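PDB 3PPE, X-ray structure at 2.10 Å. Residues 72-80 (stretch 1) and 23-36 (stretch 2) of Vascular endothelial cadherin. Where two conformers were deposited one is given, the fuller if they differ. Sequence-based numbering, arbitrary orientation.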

# COMPACT_ATOMS: atom_id res chain seq x y z
N THR A 72 8.60 -11.49 -11.78
CA THR A 72 9.91 -11.87 -11.29
C THR A 72 10.74 -10.61 -11.17
O THR A 72 10.75 -9.78 -12.07
CB THR A 72 10.62 -12.89 -12.21
OG1 THR A 72 9.81 -14.06 -12.28
CG2 THR A 72 11.99 -13.29 -11.66
N ALA A 73 11.39 -10.47 -10.02
CA ALA A 73 12.21 -9.32 -9.73
C ALA A 73 13.69 -9.62 -9.94
O ALA A 73 14.15 -10.73 -9.68
CB ALA A 73 11.93 -8.84 -8.29
N HIS A 74 14.44 -8.63 -10.41
CA HIS A 74 15.89 -8.70 -10.44
C HIS A 74 16.52 -7.46 -9.79
O HIS A 74 15.81 -6.57 -9.33
CB HIS A 74 16.40 -8.85 -11.87
CG HIS A 74 15.58 -9.79 -12.70
ND1 HIS A 74 16.10 -10.93 -13.28
CD2 HIS A 74 14.27 -9.76 -13.06
CE1 HIS A 74 15.15 -11.55 -13.95
NE2 HIS A 74 14.03 -10.86 -13.83
N ILE A 75 17.84 -7.42 -9.76
CA ILE A 75 18.57 -6.20 -9.44
C ILE A 75 19.90 -6.14 -10.19
O ILE A 75 20.74 -7.02 -10.04
CB ILE A 75 18.83 -6.08 -7.93
CG1 ILE A 75 19.40 -4.69 -7.60
CG2 ILE A 75 19.78 -7.17 -7.46
CD1 ILE A 75 19.40 -4.37 -6.12
N ILE A 76 20.07 -5.09 -10.99
CA ILE A 76 21.06 -5.10 -12.06
C ILE A 76 22.05 -3.94 -11.91
O ILE A 76 21.65 -2.80 -11.66
CB ILE A 76 20.40 -5.02 -13.44
CG1 ILE A 76 19.41 -6.17 -13.63
CG2 ILE A 76 21.45 -5.03 -14.54
CD1 ILE A 76 20.04 -7.54 -13.51
N ASP A 77 23.33 -4.25 -12.05
CA ASP A 77 24.36 -3.21 -12.16
C ASP A 77 24.27 -2.49 -13.50
O ASP A 77 24.59 -3.06 -14.55
CB ASP A 77 25.75 -3.82 -11.98
CG ASP A 77 26.80 -2.77 -11.66
OD1 ASP A 77 27.70 -3.06 -10.84
OD2 ASP A 77 26.72 -1.66 -12.22
N ARG A 78 23.85 -1.23 -13.47
CA ARG A 78 23.55 -0.49 -14.69
C ARG A 78 24.83 -0.03 -15.38
O ARG A 78 24.80 0.47 -16.50
CB ARG A 78 22.65 0.71 -14.38
CG ARG A 78 23.30 1.75 -13.49
CD ARG A 78 22.26 2.64 -12.83
NE ARG A 78 22.28 4.00 -13.36
CZ ARG A 78 21.75 4.36 -14.52
NH1 ARG A 78 21.14 3.47 -15.28
NH2 ARG A 78 21.82 5.63 -14.92
N ARG A 79 25.96 -0.20 -14.69
CA ARG A 79 27.27 -0.01 -15.31
C ARG A 79 27.53 -1.07 -16.37
O ARG A 79 27.92 -0.75 -17.50
CB ARG A 79 28.37 -0.04 -14.25
CG ARG A 79 28.27 1.08 -13.22
CD ARG A 79 29.38 0.96 -12.18
NE ARG A 79 29.28 -0.28 -11.42
CZ ARG A 79 30.18 -0.68 -10.52
NH1 ARG A 79 31.25 0.07 -10.28
NH2 ARG A 79 30.01 -1.83 -9.88
N ASN A 80 27.32 -2.33 -16.01
CA ASN A 80 27.83 -3.45 -16.79
C ASN A 80 26.76 -4.49 -17.08
O ASN A 80 27.03 -5.53 -17.68
CB ASN A 80 29.02 -4.10 -16.08
CG ASN A 80 28.67 -4.57 -14.69
OD1 ASN A 80 27.50 -4.72 -14.34
ND2 ASN A 80 29.69 -4.82 -13.87
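Stretch 2, residues 23-36: KLTSSVGNKNAMYI

Stretch 2 approaches stretch 1 as a winding loop that leads into a strand at Ala33-Ile36, and this strand runs antiparallel to strand 72-77, with 150° between their N-to-C directions. Nearest CA atoms pair Asp77 with Ala33, Ile76 with Met34, Ile75 with Tyr35 and His74 with Ile36. Ile76 and Met34 form a hydrogen-bonded pair: Ile76 N donates to Met34 O at 2.7 Å, the shortest of these bonds, and Met34 N donates to Ile76 O at 2.8 Å. Farther along, His74 N reaches Ile36 O at 2.8 Å, while the return bond from Ile36 N to His74 O, at 3.4 Å, is weak. Beyond the paired strands, Arg78 N meets Asn32 O at 2.9 Å and almost in line, carrying the backbone pairing into the loops.

Ile75 is the residue most covered, losing 115 Å² to stretch 2. Its CA-to-CB bond points to the sheet face shared with Asp77, Ala33 and Tyr35, but a chi1 and chi2 both in t extend the chain so that its end comes nearer stretch 2. There Ile75 CD1 lies 3.4 Å from Val28 CG2 and 3.7 Å from Ser26 CB, and sits over one face of the Tyr35 ring, 4.2 Å from Tyr35 CE2. Ile75 CG1 packs 3.6 Å from Ala33 CB. A long, branched hydrocarbon suits this buried place, touching both the neighbouring strand and the loop that precedes it; the small methyl of Ala33 lets it lie close.

Asn32, covered by 90 Å², lies at the polar end of the contact. Asn32 CB is 3.4 Å from Asp77 OD2, and its amide group lies over one face of the Arg79 guanidinium. A short polar side chain suits this partly exposed place beside a carboxylate and a guanidinium. That guanidinium is held by a salt bridge, Arg79 NH2 to Asp77 OD1 at 2.8 Å. The same carboxylate oxygen, Asp77 OD1, also accepts from Asn30 ND2 at 2.9 Å. The buried aspartate is thus well supplied with donors, and an asparagine suits this place because one amide can both donate and accept: Asn30 ND2 binds Asp77 OD1, while Asn30 OD1 accepts from Asn32 N at 2.8 Å, bracing the turn.

Met34, with 86 Å² covered, points to the other face of the sheet, along with His74, Ile76 and Ile36. Its flexible, unbranched chain brings Met34 CE to 4.5 Å from Ile76 CB and Met34 SD to 3.6 Å from Arg78 NH1. On the same face Ile76 CG1 meets Ile36 CG1 at 3.7 Å, beta-branched side chains of the kind that favour extended backbone.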

# COMPACT_ATOMS: atom_id res chain seq x y z
N LYS A 23 6.61 -2.68 -2.56
CA LYS A 23 8.03 -2.34 -2.70
C LYS A 23 8.91 -3.55 -2.69
O LYS A 23 8.78 -4.40 -1.84
CB LYS A 23 8.45 -1.31 -1.62
CG LYS A 23 9.87 -0.75 -1.80
CD LYS A 23 10.38 -0.12 -0.50
CE LYS A 23 11.90 0.16 -0.54
NZ LYS A 23 12.87 -1.01 -0.84
N LEU A 24 9.83 -3.61 -3.65
CA LEU A 24 10.85 -4.64 -3.66
C LEU A 24 12.01 -4.25 -2.78
O LEU A 24 12.34 -3.08 -2.71
CB LEU A 24 11.39 -4.82 -5.09
CG LEU A 24 10.40 -5.36 -6.15
CD1 LEU A 24 11.09 -5.25 -7.53
CD2 LEU A 24 10.05 -6.81 -5.79
N THR A 25 12.63 -5.23 -2.12
CA THR A 25 13.88 -4.97 -1.39
C THR A 25 14.91 -6.08 -1.59
O THR A 25 14.65 -7.22 -1.26
CB THR A 25 13.65 -4.77 0.13
OG1 THR A 25 12.67 -3.74 0.36
CG2 THR A 25 14.97 -4.36 0.85
N SER A 26 16.06 -5.73 -2.16
CA SER A 26 17.25 -6.60 -2.17
C SER A 26 18.25 -6.02 -1.20
O SER A 26 18.36 -4.81 -1.11
CB SER A 26 17.92 -6.60 -3.53
OG SER A 26 19.28 -7.01 -3.43
N SER A 27 18.96 -6.88 -0.49
CA SER A 27 19.99 -6.43 0.45
C SER A 27 21.28 -5.95 -0.21
O SER A 27 22.07 -5.55 0.65
CB SER A 27 20.26 -7.53 1.47
OG SER A 27 21.01 -8.57 0.87
N VAL A 28 21.58 -6.04 -1.50
CA VAL A 28 22.82 -5.48 -2.03
C VAL A 28 22.83 -3.96 -1.93
O VAL A 28 21.78 -3.33 -1.81
CB VAL A 28 23.04 -5.89 -3.50
CG1 VAL A 28 22.64 -7.34 -3.71
CG2 VAL A 28 22.24 -4.98 -4.42
N GLY A 29 24.02 -3.37 -1.97
CA GLY A 29 24.20 -1.99 -1.59
C GLY A 29 25.16 -1.33 -2.56
O GLY A 29 25.62 -0.21 -2.33
N ASN A 30 25.47 -2.03 -3.65
CA ASN A 30 25.84 -1.38 -4.90
C ASN A 30 24.76 -0.39 -5.33
O ASN A 30 23.63 -0.78 -5.62
CB ASN A 30 25.94 -2.52 -5.91
CG ASN A 30 26.53 -2.07 -7.23
OD1 ASN A 30 26.51 -0.89 -7.57
ND2 ASN A 30 27.07 -3.03 -7.99
N LYS A 31 25.11 0.89 -5.37
CA LYS A 31 24.16 1.94 -5.72
C LYS A 31 24.27 2.31 -7.20
O LYS A 31 23.73 3.32 -7.64
CB LYS A 31 24.39 3.18 -4.86
CG LYS A 31 23.38 3.34 -3.73
CD LYS A 31 24.06 3.71 -2.42
CE LYS A 31 23.19 3.36 -1.23
NZ LYS A 31 21.90 4.11 -1.25
N ASN A 32 24.97 1.47 -7.96
CA ASN A 32 24.73 1.36 -9.40
C ASN A 32 23.63 0.35 -9.72
O ASN A 32 23.40 0.01 -10.88
CB ASN A 32 26.02 0.99 -10.13
CG ASN A 32 27.22 1.76 -9.63
OD1 ASN A 32 27.88 1.35 -8.67
ND2 ASN A 32 27.51 2.88 -10.27
N ALA A 33 22.96 -0.13 -8.68
CA ALA A 33 21.92 -1.18 -8.84
C ALA A 33 20.54 -0.61 -9.22
O ALA A 33 20.18 0.50 -8.77
CB ALA A 33 21.79 -1.98 -7.57
N MET A 34 19.82 -1.36 -10.05
CA MET A 34 18.46 -1.04 -10.43
C MET A 34 17.56 -2.27 -10.30
O MET A 34 17.95 -3.36 -10.74
CB MET A 34 18.41 -0.61 -11.89
CG MET A 34 19.02 0.75 -12.21
SD MET A 34 18.89 0.91 -14.00
CE MET A 34 19.32 -0.80 -14.52
N TYR A 35 16.36 -2.07 -9.78
CA TYR A 35 15.32 -3.07 -9.74
C TYR A 35 14.66 -3.16 -11.11
O TYR A 35 14.28 -2.14 -11.69
CB TYR A 35 14.27 -2.72 -8.67
CG TYR A 35 14.78 -2.76 -7.26
CD1 TYR A 35 15.22 -1.61 -6.62
CD2 TYR A 35 14.81 -3.96 -6.54
CE1 TYR A 35 15.69 -1.65 -5.30
CE2 TYR A 35 15.28 -4.01 -5.21
CZ TYR A 35 15.73 -2.86 -4.60
OH TYR A 35 16.18 -2.91 -3.29
N ILE A 36 14.57 -4.38 -11.64
CA ILE A 36 13.99 -4.66 -12.96
C ILE A 36 12.94 -5.74 -12.75
O ILE A 36 13.14 -6.65 -11.93
CB ILE A 36 15.06 -5.17 -13.96
CG1 ILE A 36 16.25 -4.20 -14.06
CG2 ILE A 36 14.47 -5.35 -15.35
CD1 ILE A 36 15.86 -2.76 -14.52